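Local coordinates for farnesyl diphosphate synthase (Rhodobacter capsulatus, PDB 3M0G), which probably condenses farnesyl diphosphate with isopentenyl diphosphate to form geranylgeranyl diphosphate, a magnesium-dependent step of isoprenoid biosynthesis, at residues R31-Y36 with K100-A105; T16-A21 with A66-E71. One frame throughout, in Å; residues are numbered along the deposited sequence.

How the contacts relate
From the N terminus, helix 3-23 supplies the first half of contact 2 and helix 29-37, the next in the chain, the first half of contact 1. After helix 44-55, helix 60-81 returns with 66-71 to pack on 16-21, closing the loop of contact 2. The chain then passes the short strands 91-92 and 95-96, and the turn into helix 104-121 closes contact 1. The two loops therefore cross. Contact 2 ties the N-terminal helix to the buried part of helix 60-81 around 66-71, whereas contact 1 fastens helix 29-37 to the surface around 100-105. Their centres lie about 18 Å apart, and the nearest atoms, about 6 Å apart, do not touch.

Contact 1 (R31-Y36 with K100-A105); sequences RDAMAY and KKWDDA. Unlike the reference sequence in segment 100-105: K100 (reference Arg), D104 (reference Glu).
In this surface contact between helix 29-37 and the turn joining helices 98-101 and 104-121, the indole of W102 forms the dense part. One face of its six-membered ring covers the backbone of A33, whose CA sits 3.8 Å from the ring centroid and 16° off the normal, a CH-pi contact. At the ring's edge Y36 CB meets W102 CH2 at 3.6 Å. With CG anti to the backbone N (chi1 -178°), the Y36 ring swings up and the indole edge points at its face. This T-shaped pair has centroids 5.4 Å apart and planes at 73°. K101 runs extended to CE over the same face of Y36, its CD 3.9 Å from the Y36 ring centroid in a second CH-pi contact.

The side toward solvent is looser. No hydrogen bond joins the segments; D32 touches W102 CZ2 through its CB, at 3.8 Å, and K101 is exposed to solvent. W102 NE1 makes a weak hydrogen bond to D29 OD2.

D103 is the N-cap of helix 104-121: its side chain caps a backbone N just beyond A105, and OD1 hydrogen-bonds to T106 OG1. The start of that helix packs on the second subunit, D104 on its C85 and A105 on its M86. Helix 104-121 also lies under A33, through T106 and A110, while the Y36 hydroxyl hydrogen-bonds to P96 O on strand 95-96.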
loop_
_atom_site.group_PDB
_atom_site.type_symbol
_atom_site.label_atom_id
_atom_site.label_comp_id
_atom_site.label_asym_id
_atom_site.label_seq_id
_atom_site.Cartn_x
_atom_site.Cartn_y
_atom_site.Cartn_z
ATOM N N ARG B 31 11.792 -0.007 11.488
ATOM C CA ARG B 31 11.338 -1.335 11.945
ATOM C C ARG B 31 10.733 -1.343 13.358
ATOM O O ARG B 31 9.695 -1.984 13.588
ATOM C CB ARG B 31 12.433 -2.392 11.842
ATOM C CG ARG B 31 11.929 -3.797 12.179
ATOM C CD ARG B 31 13.042 -4.813 12.085
ATOM N NE ARG B 31 13.892 -4.754 13.273
ATOM C CZ ARG B 31 15.050 -5.384 13.397
ATOM N NH1 ARG B 31 15.520 -6.119 12.403
ATOM N NH2 ARG B 31 15.743 -5.260 14.520
ATOM N N ASP B 32 11.384 -0.647 14.291
ATOM C CA ASP B 32 10.866 -0.485 15.662
ATOM C C ASP B 32 9.480 0.164 15.691
ATOM O O ASP B 32 8.596 -0.270 16.438
ATOM C CB ASP B 32 11.822 0.358 16.507
ATOM C CG ASP B 32 13.233 -0.180 16.502
ATOM O OD1 ASP B 32 13.406 -1.414 16.386
ATOM O OD2 ASP B 32 14.167 0.636 16.608
ATOM N N ALA B 33 9.319 1.223 14.902
ATOM C CA ALA B 33 8.050 1.921 14.782
ATOM C C ALA B 33 6.953 0.998 14.254
ATOM O O ALA B 33 5.844 0.970 14.796
ATOM C CB ALA B 33 8.205 3.163 13.894
HETATM N N MSE B 34 7.274 0.237 13.209
HETATM C CA MSE B 34 6.326 -0.722 12.623
HETATM C C MSE B 34 5.964 -1.784 13.658
HETATM O O MSE B 34 4.788 -2.074 13.884
HETATM C CB MSE B 34 6.927 -1.408 11.388
HETATM C CG MSE B 34 7.310 -0.453 10.266
HETATM SE SE MSE B 34 8.255 -1.341 8.804
HETATM C CE MSE B 34 6.796 -2.485 8.179
ATOM N N ALA B 35 6.989 -2.357 14.284
ATOM C CA ALA B 35 6.810 -3.388 15.306
ATOM C C ALA B 35 5.896 -2.879 16.427
ATOM O O ALA B 35 4.970 -3.581 16.864
ATOM C CB ALA B 35 8.170 -3.830 15.862
ATOM N N TYR B 36 6.148 -1.644 16.856
ATOM C CA TYR B 36 5.368 -0.981 17.922
ATOM C C TYR B 36 3.903 -0.806 17.502
ATOM O O TYR B 36 2.994 -1.077 18.280
ATOM C CB TYR B 36 6.020 0.365 18.249
ATOM C CG TYR B 36 5.390 1.168 19.365
ATOM C CD1 TYR B 36 5.764 0.958 20.696
ATOM C CD2 TYR B 36 4.452 2.173 19.087
ATOM C CE1 TYR B 36 5.193 1.694 21.721
ATOM C CE2 TYR B 36 3.874 2.919 20.112
ATOM C CZ TYR B 36 4.253 2.674 21.420
ATOM O OH TYR B 36 3.699 3.409 22.433
ATOM N N LYS B 100 4.175 10.437 18.250
ATOM C CA LYS B 100 4.677 10.986 19.523
ATOM C C LYS B 100 5.971 10.325 20.008
ATOM O O LYS B 100 6.842 10.999 20.530
ATOM C CB LYS B 100 3.612 10.921 20.629
ATOM C CG LYS B 100 2.367 11.736 20.339
ATOM C CD LYS B 100 2.666 13.232 20.292
ATOM C CE LYS B 100 2.630 13.834 21.695
ATOM N NZ LYS B 100 2.405 15.308 21.661
ATOM N N LYS B 101 6.080 9.008 19.854
ATOM C CA LYS B 101 7.265 8.261 20.311
ATOM C C LYS B 101 8.475 8.427 19.378
ATOM O O LYS B 101 9.626 8.403 19.832
ATOM C CB LYS B 101 6.909 6.780 20.535
ATOM C CG LYS B 101 8.040 5.914 21.106
ATOM C CD LYS B 101 7.549 4.529 21.520
ATOM C CE LYS B 101 8.714 3.610 21.891
ATOM N NZ LYS B 101 9.355 3.974 23.197
ATOM N N TRP B 102 8.232 8.594 18.080
ATOM C CA TRP B 102 9.323 8.945 17.169
ATOM C C TRP B 102 9.160 10.397 16.676
ATOM O O TRP B 102 9.517 11.345 17.382
ATOM C CB TRP B 102 9.431 7.913 16.035
ATOM C CG TRP B 102 9.995 6.567 16.489
ATOM C CD1 TRP B 102 11.304 6.170 16.445
ATOM C CD2 TRP B 102 9.269 5.474 17.088
ATOM N NE1 TRP B 102 11.434 4.895 16.954
ATOM C CE2 TRP B 102 10.202 4.447 17.357
ATOM C CE3 TRP B 102 7.922 5.260 17.409
ATOM C CZ2 TRP B 102 9.828 3.217 17.930
ATOM C CZ3 TRP B 102 7.548 4.029 17.981
ATOM C CH2 TRP B 102 8.507 3.034 18.244
ATOM N N ASP B 103 8.622 10.573 15.479
ATOM C CA ASP B 103 8.180 11.882 15.012
ATOM C C ASP B 103 7.169 11.692 13.883
ATOM O O ASP B 103 6.831 10.549 13.555
ATOM C CB ASP B 103 9.368 12.785 14.610
ATOM C CG ASP B 103 10.332 12.121 13.624
ATOM O OD1 ASP B 103 9.936 11.180 12.908
ATOM O OD2 ASP B 103 11.495 12.585 13.537
ATOM N N ASP B 104 6.672 12.792 13.316
ATOM C CA ASP B 104 5.691 12.728 12.225
ATOM C C ASP B 104 6.234 12.013 10.976
ATOM O O ASP B 104 5.530 11.208 10.359
ATOM C CB ASP B 104 5.177 14.128 11.864
ATOM C CG ASP B 104 4.166 14.663 12.863
ATOM O OD1 ASP B 104 3.915 14.011 13.882
ATOM O OD2 ASP B 104 3.631 15.766 12.628
ATOM N N ALA B 105 7.482 12.310 10.613
ATOM C CA ALA B 105 8.140 11.664 9.465
ATOM C C ALA B 105 8.148 10.140 9.610
ATOM O O ALA B 105 7.806 9.410 8.670
ATOM C CB ALA B 105 9.563 12.181 9.307
#

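Contact 2 (T16-A21 with A66-E71); sequences TAMAAA and AALAVE. Unlike the reference sequence in segment 16-21: T16 (reference Ala).
Two helices of the all-alpha prenyl synthase fold cross here, the N-terminal helix 3-23 and helix 60-81; segments 16-21 and 66-71 cross at -75°, their axes 10.3 Å apart at closest approach. L68 fills the crossing. Its CG lies anti to the carbonyl carbon, and the two methyls fork against the backbone and small side chains of the other helix: CD1 rests on A17 CB at 3.8 Å, with A21 CB flanking it one turn on, while CD2 reaches M18 N at 3.7 Å. L68 and M18 together bridge the two helices.

Selenomethionine M18 runs antiparallel alongside L68. Bent at chi2 and chi3 (74° and 80°), it curls its terminal methyl onto helix 60-81, where CE meets both L68 O and E71 CB at 3.5 Å. The C-terminal end of that helix leads into the sequence DDMPCMD, the first aspartate-rich motif of the family, which probably binds magnesium and diphosphate as in relatives.

E71 starts toward M18 but turns its carboxylate away. The buried group is satisfied by a salt bridge from OE1 to R43 NH1 and a hydrogen bond from A46 N, in the first turn of helix 44-55, to OE2; both would be expected to favour the charged form. L121 of helix 104-121 also packs on L68, and A38 on M18.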
loop_
_atom_site.group_PDB
_atom_site.type_symbol
_atom_site.label_atom_id
_atom_site.label_comp_id
_atom_site.label_asym_id
_atom_site.label_seq_id
_atom_site.Cartn_x
_atom_site.Cartn_y
_atom_site.Cartn_z
ATOM N N THR B 16 2.756 -13.280 18.119
ATOM C CA THR B 16 4.011 -13.975 17.913
ATOM C C THR B 16 4.409 -13.931 16.446
ATOM O O THR B 16 5.548 -13.601 16.113
ATOM C CB THR B 16 3.912 -15.472 18.372
ATOM O OG1 THR B 16 3.364 -15.535 19.688
ATOM C CG2 THR B 16 5.280 -16.145 18.364
ATOM N N ALA B 17 3.455 -14.266 15.581
ATOM C CA ALA B 17 3.681 -14.311 14.149
ATOM C C ALA B 17 4.043 -12.933 13.596
ATOM O O ALA B 17 4.991 -12.817 12.816
ATOM C CB ALA B 17 2.459 -14.874 13.438
HETATM N N MSE B 18 3.306 -11.902 14.017
HETATM C CA MSE B 18 3.572 -10.528 13.564
HETATM C C MSE B 18 4.967 -10.046 13.944
HETATM O O MSE B 18 5.689 -9.506 13.100
HETATM C CB MSE B 18 2.529 -9.551 14.091
HETATM C CG MSE B 18 2.747 -8.132 13.575
HETATM SE SE MSE B 18 2.243 -8.003 11.725
HETATM C CE MSE B 18 0.304 -7.850 11.962
ATOM N N ALA B 19 5.332 -10.235 15.212
ATOM C CA ALA B 19 6.688 -9.963 15.699
ATOM C C ALA B 19 7.723 -10.541 14.740
ATOM O O ALA B 19 8.572 -9.816 14.230
ATOM C CB ALA B 19 6.883 -10.559 17.098
ATOM N N ALA B 20 7.632 -11.847 14.497
ATOM C CA ALA B 20 8.542 -12.545 13.586
ATOM C C ALA B 20 8.578 -11.940 12.174
ATOM O O ALA B 20 9.659 -11.727 11.618
ATOM C CB ALA B 20 8.203 -14.060 13.539
ATOM N N ALA B 21 7.400 -11.658 11.612
ATOM C CA ALA B 21 7.274 -11.135 10.245
ATOM C C ALA B 21 8.042 -9.829 10.077
ATOM O O ALA B 21 8.777 -9.652 9.103
ATOM C CB ALA B 21 5.807 -10.935 9.877
ATOM N N ALA B 66 -2.837 -14.254 5.812
ATOM C CA ALA B 66 -3.981 -13.390 5.524
ATOM C C ALA B 66 -4.400 -12.592 6.761
ATOM O O ALA B 66 -4.727 -11.402 6.663
ATOM C CB ALA B 66 -5.148 -14.194 4.970
ATOM N N ALA B 67 -4.369 -13.254 7.913
ATOM C CA ALA B 67 -4.659 -12.628 9.200
ATOM C C ALA B 67 -3.635 -11.554 9.490
ATOM O O ALA B 67 -3.977 -10.470 9.956
ATOM C CB ALA B 67 -4.644 -13.664 10.305
ATOM N N LEU B 68 -2.373 -11.871 9.211
ATOM C CA LEU B 68 -1.286 -10.922 9.386
ATOM C C LEU B 68 -1.448 -9.711 8.475
ATOM O O LEU B 68 -1.283 -8.561 8.905
ATOM C CB LEU B 68 0.060 -11.612 9.170
ATOM C CG LEU B 68 0.513 -12.490 10.341
ATOM C CD1 LEU B 68 1.922 -13.057 10.113
ATOM C CD2 LEU B 68 0.440 -11.711 11.655
ATOM N N ALA B 69 -1.797 -9.963 7.217
ATOM C CA ALA B 69 -1.957 -8.876 6.247
ATOM C C ALA B 69 -3.014 -7.869 6.681
ATOM O O ALA B 69 -2.784 -6.646 6.567
ATOM C CB ALA B 69 -2.285 -9.425 4.852
ATOM N N VAL B 70 -4.172 -8.359 7.140
ATOM C CA VAL B 70 -5.248 -7.462 7.559
ATOM C C VAL B 70 -4.909 -6.697 8.829
ATOM O O VAL B 70 -5.284 -5.539 8.957
ATOM C CB VAL B 70 -6.696 -8.128 7.598
ATOM C CG1 VAL B 70 -6.889 -9.084 8.769
ATOM C CG2 VAL B 70 -7.788 -7.077 7.595
ATOM N N GLU B 71 -4.192 -7.339 9.753
ATOM C CA GLU B 71 -3.722 -6.634 10.950
ATOM C C GLU B 71 -2.659 -5.589 10.606
ATOM O O GLU B 71 -2.651 -4.477 11.153
ATOM C CB GLU B 71 -3.207 -7.623 11.985
ATOM C CG GLU B 71 -4.298 -8.409 12.671
ATOM C CD GLU B 71 -5.228 -7.522 13.506
ATOM O OE1 GLU B 71 -4.723 -6.666 14.263
ATOM O OE2 GLU B 71 -6.462 -7.696 13.400
#